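Local coordinates for hypothetical multiheme protein (Ignicoccus hospitalis KIN4/I, PDB 4QO5) that binds eight c-type hemes as a membrane-associated octaheme cytochrome c and probably serves in electron transfer, at residues Val4-Val10 / Val35-Lys40; Ile101-Val105 / Val193-Tyr198; Leu319-His323 / Met365-Ala370. One frame throughout, in Å; residues are numbered along the deposited sequence.

Contact 1 (Val4-Val10 / Val35-Lys40); sequences VNLQEAV and VADWLK. With HEC (heme c), chain C.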
# COMPACT_ATOMS: atom_id res chain seq x y z
N VAL A 4 5.12 -28.29 13.85
CA VAL A 4 4.24 -29.45 13.78
C VAL A 4 5.09 -30.69 13.48
O VAL A 4 5.88 -30.69 12.54
CB VAL A 4 3.14 -29.27 12.70
CG1 VAL A 4 2.24 -30.51 12.58
CG2 VAL A 4 2.30 -28.03 13.00
N ASN A 5 4.97 -31.72 14.31
CA ASN A 5 5.56 -33.02 13.99
C ASN A 5 4.61 -33.74 13.03
O ASN A 5 3.58 -34.28 13.44
CB ASN A 5 5.79 -33.84 15.26
CG ASN A 5 6.46 -35.18 14.98
OD1 ASN A 5 6.20 -35.84 13.97
ND2 ASN A 5 7.34 -35.59 15.89
N LEU A 6 4.96 -33.73 11.74
CA LEU A 6 4.04 -34.20 10.71
C LEU A 6 3.70 -35.68 10.82
O LEU A 6 2.56 -36.09 10.59
CB LEU A 6 4.58 -33.87 9.31
CG LEU A 6 4.76 -32.37 9.06
CD1 LEU A 6 5.34 -32.12 7.69
CD2 LEU A 6 3.40 -31.68 9.19
N GLN A 7 4.69 -36.49 11.18
CA GLN A 7 4.47 -37.93 11.30
C GLN A 7 3.51 -38.24 12.45
O GLN A 7 2.61 -39.07 12.31
CB GLN A 7 5.80 -38.66 11.48
CG GLN A 7 6.57 -38.81 10.17
CD GLN A 7 8.02 -39.20 10.38
OE1 GLN A 7 8.74 -38.56 11.15
NE2 GLN A 7 8.45 -40.25 9.69
N GLU A 8 3.70 -37.54 13.56
CA GLU A 8 2.84 -37.75 14.72
C GLU A 8 1.42 -37.24 14.42
O GLU A 8 0.44 -37.85 14.85
CB GLU A 8 3.42 -37.08 15.97
CG GLU A 8 2.38 -36.77 17.02
CD GLU A 8 2.79 -37.24 18.41
OE1 GLU A 8 3.84 -36.78 18.90
OE2 GLU A 8 2.07 -38.09 18.98
N ALA A 9 1.32 -36.14 13.68
CA ALA A 9 0.02 -35.57 13.36
C ALA A 9 -0.75 -36.49 12.42
O ALA A 9 -1.97 -36.65 12.56
CB ALA A 9 0.19 -34.18 12.73
N VAL A 10 -0.06 -37.09 11.46
CA VAL A 10 -0.71 -38.05 10.57
C VAL A 10 -1.19 -39.30 11.33
O VAL A 10 -2.31 -39.80 11.09
CB VAL A 10 0.19 -38.43 9.39
CG1 VAL A 10 -0.35 -39.67 8.66
CG2 VAL A 10 0.29 -37.25 8.43
N VAL A 35 1.03 -31.59 2.82
CA VAL A 35 0.49 -32.39 3.91
C VAL A 35 0.23 -31.53 5.16
O VAL A 35 -0.84 -31.63 5.77
CB VAL A 35 1.35 -33.62 4.26
CG1 VAL A 35 0.72 -34.41 5.43
CG2 VAL A 35 1.52 -34.53 3.04
N ALA A 36 1.19 -30.68 5.54
CA ALA A 36 0.97 -29.80 6.69
C ALA A 36 -0.25 -28.89 6.49
O ALA A 36 -1.04 -28.69 7.39
CB ALA A 36 2.21 -28.96 6.96
N ASP A 37 -0.39 -28.36 5.28
CA ASP A 37 -1.47 -27.45 4.94
C ASP A 37 -2.83 -28.18 5.01
O ASP A 37 -3.78 -27.71 5.62
CB ASP A 37 -1.20 -26.94 3.53
CG ASP A 37 -1.80 -25.59 3.26
OD1 ASP A 37 -2.10 -24.84 4.22
OD2 ASP A 37 -1.95 -25.26 2.06
N TRP A 38 -2.88 -29.36 4.40
CA TRP A 38 -4.07 -30.22 4.47
C TRP A 38 -4.45 -30.58 5.90
O TRP A 38 -5.63 -30.59 6.26
CB TRP A 38 -3.84 -31.49 3.64
CG TRP A 38 -4.97 -32.49 3.78
CD1 TRP A 38 -6.19 -32.44 3.17
CD2 TRP A 38 -4.97 -33.68 4.60
NE1 TRP A 38 -6.95 -33.53 3.55
CE2 TRP A 38 -6.24 -34.29 4.43
CE3 TRP A 38 -4.05 -34.27 5.47
CZ2 TRP A 38 -6.59 -35.47 5.09
CZ3 TRP A 38 -4.40 -35.44 6.12
CH2 TRP A 38 -5.66 -36.03 5.93
N LEU A 39 -3.44 -30.88 6.73
CA LEU A 39 -3.67 -31.18 8.15
C LEU A 39 -4.39 -30.04 8.89
O LEU A 39 -5.02 -30.27 9.94
CB LEU A 39 -2.34 -31.50 8.85
CG LEU A 39 -1.74 -32.88 8.58
CD1 LEU A 39 -0.31 -32.95 9.11
CD2 LEU A 39 -2.59 -33.96 9.24
N LYS A 40 -4.29 -28.82 8.37
CA LYS A 40 -4.90 -27.66 9.04
C LYS A 40 -6.34 -27.47 8.62
O LYS A 40 -7.07 -26.66 9.20
CB LYS A 40 -4.13 -26.37 8.75
CG LYS A 40 -2.70 -26.35 9.26
CD LYS A 40 -2.11 -24.94 9.15
CE LYS A 40 -0.62 -24.96 8.85
NZ LYS A 40 0.22 -25.50 9.95
FE HEC C . -4.76 -31.38 -3.67
CHA HEC C . -3.81 -29.54 -6.41
CHB HEC C . -1.67 -32.94 -3.71
CHC HEC C . -5.66 -33.03 -0.95
CHD HEC C . -7.89 -29.99 -3.82
NA HEC C . -3.07 -31.25 -4.78
C1A HEC C . -2.90 -30.41 -5.89
C2A HEC C . -1.59 -30.62 -6.44
C3A HEC C . -0.99 -31.55 -5.70
C4A HEC C . -1.89 -31.96 -4.64
CMA HEC C . 0.45 -32.08 -5.90
CAA HEC C . -1.03 -29.92 -7.70
CBA HEC C . -0.83 -28.42 -7.56
CGA HEC C . 0.50 -28.20 -6.90
O1A HEC C . 0.57 -27.30 -6.03
O2A HEC C . 1.47 -28.94 -7.25
NB HEC C . -3.88 -32.74 -2.67
C1B HEC C . -2.57 -33.20 -2.73
C2B HEC C . -2.25 -33.92 -1.53
C3B HEC C . -3.36 -33.85 -0.78
C4B HEC C . -4.39 -33.17 -1.48
CMB HEC C . -0.84 -34.51 -1.24
CAB HEC C . -3.71 -34.26 0.64
CBB HEC C . -2.52 -34.00 1.62
NC HEC C . -6.44 -31.52 -2.62
C1C HEC C . -6.64 -32.29 -1.51
C2C HEC C . -8.04 -32.32 -1.16
C3C HEC C . -8.56 -31.29 -1.85
C4C HEC C . -7.63 -30.90 -2.85
CMC HEC C . -8.50 -32.93 0.19
CAC HEC C . -9.96 -30.62 -1.95
CBC HEC C . -10.71 -30.46 -0.60
ND HEC C . -5.65 -30.03 -4.90
C1D HEC C . -6.95 -29.56 -4.72
C2D HEC C . -7.27 -28.52 -5.67
C3D HEC C . -6.01 -28.37 -6.51
C4D HEC C . -5.08 -29.35 -5.96
CMD HEC C . -8.65 -27.80 -5.69
CAD HEC C . -5.68 -27.43 -7.70
CBD HEC C . -6.86 -26.77 -8.39
CGD HEC C . -7.19 -25.46 -7.70
O1D HEC C . -8.13 -24.78 -8.15
O2D HEC C . -6.51 -25.09 -6.70
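Leu39 packs against Leu6, Ala9 and Val10 in a largely apolar helix-helix contact between the N-terminal helix and helix 32-39. Over the short segments the axes approach to 10.8 Å at closest, inclined at 42°, and aliphatic side chains span the gap between them. Leu39 reaches across with one branch: its CD1 lies 3.9 Å from Ala9 CB and equally close to Leu6 CD2. Its chi1 of -77° sets CG opposite the carbonyl carbon and carries the isobutyl group over to the neighbouring helix. Leu6 uses its CD2 twice, for besides Leu39 it meets Ala36 CB at 3.7 Å. One turn after Leu6, Val10 meets Val35, a turn before Leu39, almost at right angles through Val10 CG2 and Val35 CG1, 4.2 Å apart. No hydrogen bond links the two segments.

Leu6, Ala9 and Val10 form the face of the first helix turned to helix 32-39, an i, i+3, i+4 pattern. That helix begins with Asn5 as N-cap: its OD1 accepts from Glu8 N at 3.1 Å, from well above the carbonyl plane. The third member of this N-terminal helical cluster is helix 18-30, whose Ile28 also covers Leu6 and Val10. The same helix carries His27, an axial ligand of a heme iron, and Val35 packs against its side chain.

On another side of helix 32-39, Trp38 reaches a second heme. With CG anti to the backbone N (chi1 174°), the indole lies with one face over CAB of the heme in chain C, toward the ring's rim, while Trp38 CB approaches CBB of that heme to 3.5 Å. Trp38 NE1 is hydrogen-bonded to Val77 O. From the second subunit, Pro295 packs on Leu6 and Gly276 on Ala36.

Contact 2 (Ile101-Val105 / Val193-Tyr198); sequences IHPIV and VKYEGY. With HEC (heme c), chain B.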
# COMPACT_ATOMS: atom_id res chain seq x y z
N ILE A 101 -5.72 -40.48 -10.70
CA ILE A 101 -5.93 -39.17 -10.09
C ILE A 101 -5.79 -38.03 -11.09
O ILE A 101 -5.16 -38.18 -12.12
CB ILE A 101 -4.98 -38.94 -8.89
CG1 ILE A 101 -3.53 -38.89 -9.37
CG2 ILE A 101 -5.16 -40.02 -7.83
CD1 ILE A 101 -2.90 -37.52 -9.26
N HIS A 102 -6.39 -36.89 -10.77
CA HIS A 102 -6.25 -35.70 -11.60
C HIS A 102 -5.81 -34.55 -10.70
O HIS A 102 -6.30 -34.42 -9.59
CB HIS A 102 -7.56 -35.34 -12.32
CG HIS A 102 -8.72 -35.11 -11.40
ND1 HIS A 102 -9.45 -36.13 -10.83
CD2 HIS A 102 -9.29 -33.96 -10.95
CE1 HIS A 102 -10.41 -35.63 -10.08
NE2 HIS A 102 -10.33 -34.31 -10.12
N PRO A 103 -4.86 -33.74 -11.18
CA PRO A 103 -4.32 -32.67 -10.32
C PRO A 103 -5.31 -31.53 -10.11
O PRO A 103 -5.37 -31.01 -9.00
CB PRO A 103 -3.11 -32.17 -11.10
CG PRO A 103 -2.67 -33.37 -11.91
CD PRO A 103 -3.98 -33.99 -12.34
N ILE A 104 -6.06 -31.14 -11.14
CA ILE A 104 -6.93 -29.98 -10.99
C ILE A 104 -8.29 -30.42 -10.49
O ILE A 104 -9.11 -30.92 -11.27
CB ILE A 104 -7.06 -29.14 -12.28
CG1 ILE A 104 -5.68 -28.62 -12.72
CG2 ILE A 104 -8.00 -27.94 -12.05
CD1 ILE A 104 -5.71 -27.88 -14.06
N VAL A 105 -8.50 -30.26 -9.19
CA VAL A 105 -9.79 -30.54 -8.59
C VAL A 105 -10.73 -29.36 -8.86
O VAL A 105 -10.40 -28.21 -8.57
CB VAL A 105 -9.63 -30.84 -7.08
CG1 VAL A 105 -10.98 -31.00 -6.40
CG2 VAL A 105 -8.75 -32.07 -6.86
N VAL A 193 1.19 -34.26 -15.41
CA VAL A 193 0.40 -33.71 -16.50
C VAL A 193 1.03 -32.43 -17.03
O VAL A 193 1.48 -31.59 -16.26
CB VAL A 193 -1.04 -33.39 -16.03
CG1 VAL A 193 -1.85 -32.80 -17.18
CG2 VAL A 193 -1.71 -34.64 -15.48
N LYS A 194 1.07 -32.29 -18.35
CA LYS A 194 1.51 -31.04 -18.96
C LYS A 194 0.29 -30.21 -19.37
O LYS A 194 -0.56 -30.67 -20.13
CB LYS A 194 2.42 -31.30 -20.16
N TYR A 195 0.21 -28.99 -18.84
CA TYR A 195 -0.92 -28.10 -19.12
C TYR A 195 -0.52 -26.87 -19.91
O TYR A 195 0.64 -26.44 -19.90
CB TYR A 195 -1.53 -27.56 -17.82
CG TYR A 195 -2.15 -28.57 -16.89
CD1 TYR A 195 -3.43 -29.07 -17.13
CD2 TYR A 195 -1.47 -29.00 -15.75
CE1 TYR A 195 -4.02 -29.96 -16.26
CE2 TYR A 195 -2.05 -29.91 -14.88
CZ TYR A 195 -3.33 -30.38 -15.15
OH TYR A 195 -3.92 -31.27 -14.30
N GLU A 196 -1.52 -26.26 -20.55
CA GLU A 196 -1.47 -24.85 -20.92
C GLU A 196 -2.52 -24.13 -20.08
O GLU A 196 -3.68 -24.56 -20.02
CB GLU A 196 -1.77 -24.65 -22.41
CG GLU A 196 -0.74 -25.25 -23.36
CD GLU A 196 -1.08 -24.96 -24.82
OE1 GLU A 196 -2.14 -24.37 -25.09
OE2 GLU A 196 -0.27 -25.34 -25.69
N GLY A 197 -2.12 -23.05 -19.43
CA GLY A 197 -3.06 -22.27 -18.65
C GLY A 197 -3.26 -22.67 -17.20
O GLY A 197 -4.14 -22.13 -16.53
N TYR A 198 -2.45 -23.61 -16.72
CA TYR A 198 -2.42 -23.97 -15.30
C TYR A 198 -0.95 -24.19 -14.87
O TYR A 198 -0.23 -24.89 -15.56
CB TYR A 198 -3.27 -25.21 -14.98
CG TYR A 198 -3.38 -25.38 -13.49
CD1 TYR A 198 -4.30 -24.62 -12.75
CD2 TYR A 198 -2.53 -26.24 -12.81
CE1 TYR A 198 -4.35 -24.72 -11.36
CE2 TYR A 198 -2.58 -26.35 -11.42
CZ TYR A 198 -3.48 -25.59 -10.70
OH TYR A 198 -3.51 -25.71 -9.32
FE HEC B . 1.48 -38.13 -5.58
CHA HEC B . 2.66 -35.73 -7.72
CHB HEC B . -1.52 -36.59 -5.43
CHC HEC B . 0.17 -40.93 -4.20
CHD HEC B . 4.62 -39.30 -5.01
NA HEC B . 0.73 -36.44 -6.40
C1A HEC B . 1.33 -35.68 -7.37
C2A HEC B . 0.32 -34.80 -7.93
C3A HEC B . -0.84 -35.04 -7.30
C4A HEC B . -0.60 -36.07 -6.32
CMA HEC B . -2.20 -34.34 -7.54
CAA HEC B . 0.55 -33.79 -9.07
CBA HEC B . 0.64 -34.62 -10.35
CGA HEC B . 0.65 -33.78 -11.60
O1A HEC B . 0.83 -32.53 -11.52
O2A HEC B . 0.47 -34.37 -12.69
NB HEC B . -0.31 -38.62 -4.88
C1B HEC B . -1.47 -37.89 -5.01
C2B HEC B . -2.59 -38.70 -4.67
C3B HEC B . -2.09 -39.92 -4.39
C4B HEC B . -0.66 -39.87 -4.47
CMB HEC B . -4.05 -38.18 -4.74
CAB HEC B . -2.74 -41.27 -4.02
CBB HEC B . -4.14 -41.50 -4.64
NC HEC B . 2.25 -39.79 -4.71
C1C HEC B . 1.54 -40.89 -4.31
C2C HEC B . 2.46 -41.89 -3.81
C3C HEC B . 3.68 -41.54 -4.26
C4C HEC B . 3.59 -40.14 -4.68
CMC HEC B . 1.94 -43.31 -3.56
CAC HEC B . 5.04 -42.30 -4.16
CBC HEC B . 5.10 -43.83 -4.35
ND HEC B . 3.35 -37.59 -6.26
C1D HEC B . 4.53 -38.20 -5.83
C2D HEC B . 5.64 -37.48 -6.39
C3D HEC B . 5.04 -36.38 -7.25
C4D HEC B . 3.61 -36.52 -7.10
CMD HEC B . 7.15 -37.79 -6.18
CAD HEC B . 5.79 -35.31 -8.06
CBD HEC B . 6.52 -34.38 -7.10
CGD HEC B . 7.28 -33.32 -7.86
O1D HEC B . 8.13 -32.64 -7.24
O2D HEC B . 7.04 -33.16 -9.09
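The ring of Tyr195 is covered on both faces, by Ile104 CD1 on one and by Val193 CG1, two residues earlier on its own strand, on the other, while Pro103 CB comes to its edge near the plane. Tyr198 offers a face to the same Ile104 methyl. CD1 of Ile104 thus sits in a notch between two aromatic faces, 3.9 Å from the centroid of the Tyr195 ring and 3.8 Å from that of Tyr198, two CH-pi contacts made by one atom. An extended chain (chi2 175°) carries CD1 that far out. At the rim of Tyr195 the OH lies 3.4 Å from Pro103 CD, and Pro103 CG touches Val193 CG2 at 3.9 Å.

Tyr195 stands near the end of strand 188-196 and Tyr198 just beyond it; the strand is the second arm of a two-stranded antiparallel sheet with 176-185, and the loop after strand 99-101 lies against it. A heme propionate lies between strand and loop: Val193 N donates to O2A of the heme in chain B at 2.8 Å, nearly straight (165°), and Pro103 CG packs 3.4 Å from CGA, the carboxylate carbon. A second heme touches Pro103, Ile104 and Tyr198.

Polar ends of the rings look elsewhere. Tyr195 OH is hydrogen-bonded to Asp92 OD2, which also binds Ile104 N, so a single carboxylate oxygen ties ring and loop together; Tyr198 OH pairs with His201 NE2. A leucine in place of Tyr195 would probably leave Asp92 without its hydroxyl partner and open a gap beside Ile104 and Pro103.

Gly197 turns the chain before Tyr198 at backbone angles where a side chain would press on the preceding carbonyl, and its N is hydrogen-bonded to Tyr418 OH of the second subunit.

Contact 3 (Leu319-His323 / Met365-Ala370); sequences LIYAH and MPISLA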
# COMPACT_ATOMS: atom_id res chain seq x y z
N LEU A 319 -19.00 0.74 -17.06
CA LEU A 319 -18.87 0.14 -18.38
C LEU A 319 -19.71 0.84 -19.45
O LEU A 319 -20.60 0.22 -20.04
CB LEU A 319 -19.24 -1.35 -18.32
CG LEU A 319 -18.33 -2.18 -17.40
CD1 LEU A 319 -18.94 -3.55 -17.10
CD2 LEU A 319 -16.92 -2.31 -18.00
N ILE A 320 -19.45 2.13 -19.70
CA ILE A 320 -18.40 2.91 -19.05
C ILE A 320 -18.96 3.69 -17.85
O ILE A 320 -18.21 4.26 -17.05
CB ILE A 320 -17.77 3.91 -20.03
CG1 ILE A 320 -18.83 4.91 -20.49
CG2 ILE A 320 -17.12 3.16 -21.21
CD1 ILE A 320 -18.31 6.01 -21.39
N TYR A 321 -20.29 3.70 -17.72
CA TYR A 321 -20.98 4.32 -16.58
C TYR A 321 -21.38 3.28 -15.54
O TYR A 321 -21.53 2.10 -15.87
CB TYR A 321 -22.23 5.05 -17.07
CG TYR A 321 -21.94 6.04 -18.18
CD1 TYR A 321 -21.31 7.25 -17.91
CD2 TYR A 321 -22.25 5.74 -19.50
CE1 TYR A 321 -21.04 8.15 -18.92
CE2 TYR A 321 -21.97 6.63 -20.51
CZ TYR A 321 -21.36 7.84 -20.22
OH TYR A 321 -21.07 8.74 -21.23
N ALA A 322 -21.56 3.71 -14.30
CA ALA A 322 -22.14 2.86 -13.26
C ALA A 322 -23.61 2.64 -13.64
O ALA A 322 -24.27 3.55 -14.16
CB ALA A 322 -22.03 3.52 -11.89
N HIS A 323 -24.10 1.44 -13.39
CA HIS A 323 -25.40 1.03 -13.94
C HIS A 323 -26.06 -0.01 -13.04
O HIS A 323 -25.40 -0.66 -12.26
CB HIS A 323 -25.19 0.43 -15.32
CG HIS A 323 -24.15 -0.64 -15.36
ND1 HIS A 323 -22.80 -0.36 -15.40
CD2 HIS A 323 -24.26 -1.99 -15.36
CE1 HIS A 323 -22.12 -1.50 -15.43
NE2 HIS A 323 -22.98 -2.50 -15.40
N MET A 365 -22.47 -3.96 -24.16
CA MET A 365 -22.24 -3.22 -22.93
C MET A 365 -23.57 -3.12 -22.19
O MET A 365 -24.62 -3.35 -22.80
CB MET A 365 -21.68 -1.84 -23.26
CG MET A 365 -20.22 -1.89 -23.71
SD MET A 365 -19.71 -0.37 -24.50
CE MET A 365 -19.49 0.68 -23.06
N PRO A 366 -23.53 -2.83 -20.88
CA PRO A 366 -24.77 -2.80 -20.10
C PRO A 366 -25.55 -1.51 -20.26
O PRO A 366 -26.75 -1.46 -19.97
CB PRO A 366 -24.28 -2.96 -18.66
CG PRO A 366 -22.85 -2.50 -18.67
CD PRO A 366 -22.32 -2.82 -20.03
N ILE A 367 -24.87 -0.46 -20.71
CA ILE A 367 -25.46 0.87 -20.75
C ILE A 367 -24.94 1.62 -21.99
O ILE A 367 -23.84 1.34 -22.47
CB ILE A 367 -25.15 1.62 -19.41
CG1 ILE A 367 -25.96 2.91 -19.28
CG2 ILE A 367 -23.63 1.83 -19.23
CD1 ILE A 367 -25.88 3.54 -17.89
N SER A 368 -25.74 2.54 -22.51
CA SER A 368 -25.37 3.31 -23.70
C SER A 368 -24.18 4.25 -23.43
O SER A 368 -23.81 4.47 -22.27
CB SER A 368 -26.56 4.12 -24.20
OG SER A 368 -27.11 4.92 -23.16
N LEU A 369 -23.62 4.81 -24.49
CA LEU A 369 -22.44 5.67 -24.37
C LEU A 369 -22.80 7.08 -23.93
O LEU A 369 -21.95 7.83 -23.45
CB LEU A 369 -21.69 5.74 -25.70
CG LEU A 369 -21.16 4.41 -26.23
CD1 LEU A 369 -20.47 4.60 -27.57
CD2 LEU A 369 -20.21 3.75 -25.22
N ALA A 370 -24.06 7.44 -24.10
CA ALA A 370 -24.54 8.76 -23.73
C ALA A 370 -26.01 8.66 -23.38
O ALA A 370 -26.71 7.79 -23.90
CB ALA A 370 -24.33 9.73 -24.89
O HOH W 1 -21.42 2.82 -21.84
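Chi1 of His323 is 52°, which tucks CG between the backbone N and the carbonyl carbon and turns the imidazole back over its own segment and against Pro366. Tyr321, by contrast, has CG opposite the carbonyl carbon (chi1 -54°), and its ring runs out alongside residues 368-370. The imidazole cannot easily rotate: ND1 donates to Tyr321 O at 2.8 Å, within the carbonyl plane and nearly in the plane of the ring. Leu319 N also donates to Tyr321 O, so this carbonyl is gripped twice. One face of the imidazole meets Pro366, whose CG stands 3.5 Å from the ring centroid in a CH-pi contact.

At the far end Tyr321 OH donates to Leu369 O, a short bond of 2.6 Å arriving from above the carbonyl plane. Ser368 O lies at the edge of the phenol ring, and Ile320 CG1 of the same segment covers one of its faces. Ile367 fills the centre, its CD1 4.0 Å from Tyr321 CB and crossing that side chain at about a right angle. Met365 bends at chi3 to bring CE within 3.3 Å of Leu319 O and beside Ile320 CG2. Leu319 and Ile320 are joined by a cis peptide, uncommon before a non-proline residue; Ile320 N gives its hydrogen to a water 3.0 Å away, which is also placed to donate to Ile367 O and can bridge the two loops.

Both segments are mostly irregular and largely buried. Leu319 also lines a heme c pocket, so the loop pair borders the heme array. Helix 413-447 backs Ile320 through Thr438 and Tyr321 through Leu435, helix 464-485 adds Trp473 against Ile320, and Tyr139 of helix 137-147 covers Leu319, Met365 and Pro366, while His323 enters strand 323-324 and pairs with Arg315 of strand 314-315.

Overall arrangement
The three contacts follow one another along the chain, each closing before the next opens. Contacts 1 and 2 are neighbours, with centres about 25 Å apart and nearest atoms about 10 Å apart, and the heme of chain C joins them: its pocket includes Trp38 of one and Pro103 and Tyr198 of the other. Both also touch the second subunit. Contact 3 lies on the opposite side of the chain's centre, about 51 Å from contact 1 and about 38 Å from contact 2 between centres, among the long C-terminal helices, where no other chain touches its segments. Contacts 1 and 2 therefore lie where hemes and subunits meet, while contact 3 joins loops beside another heme.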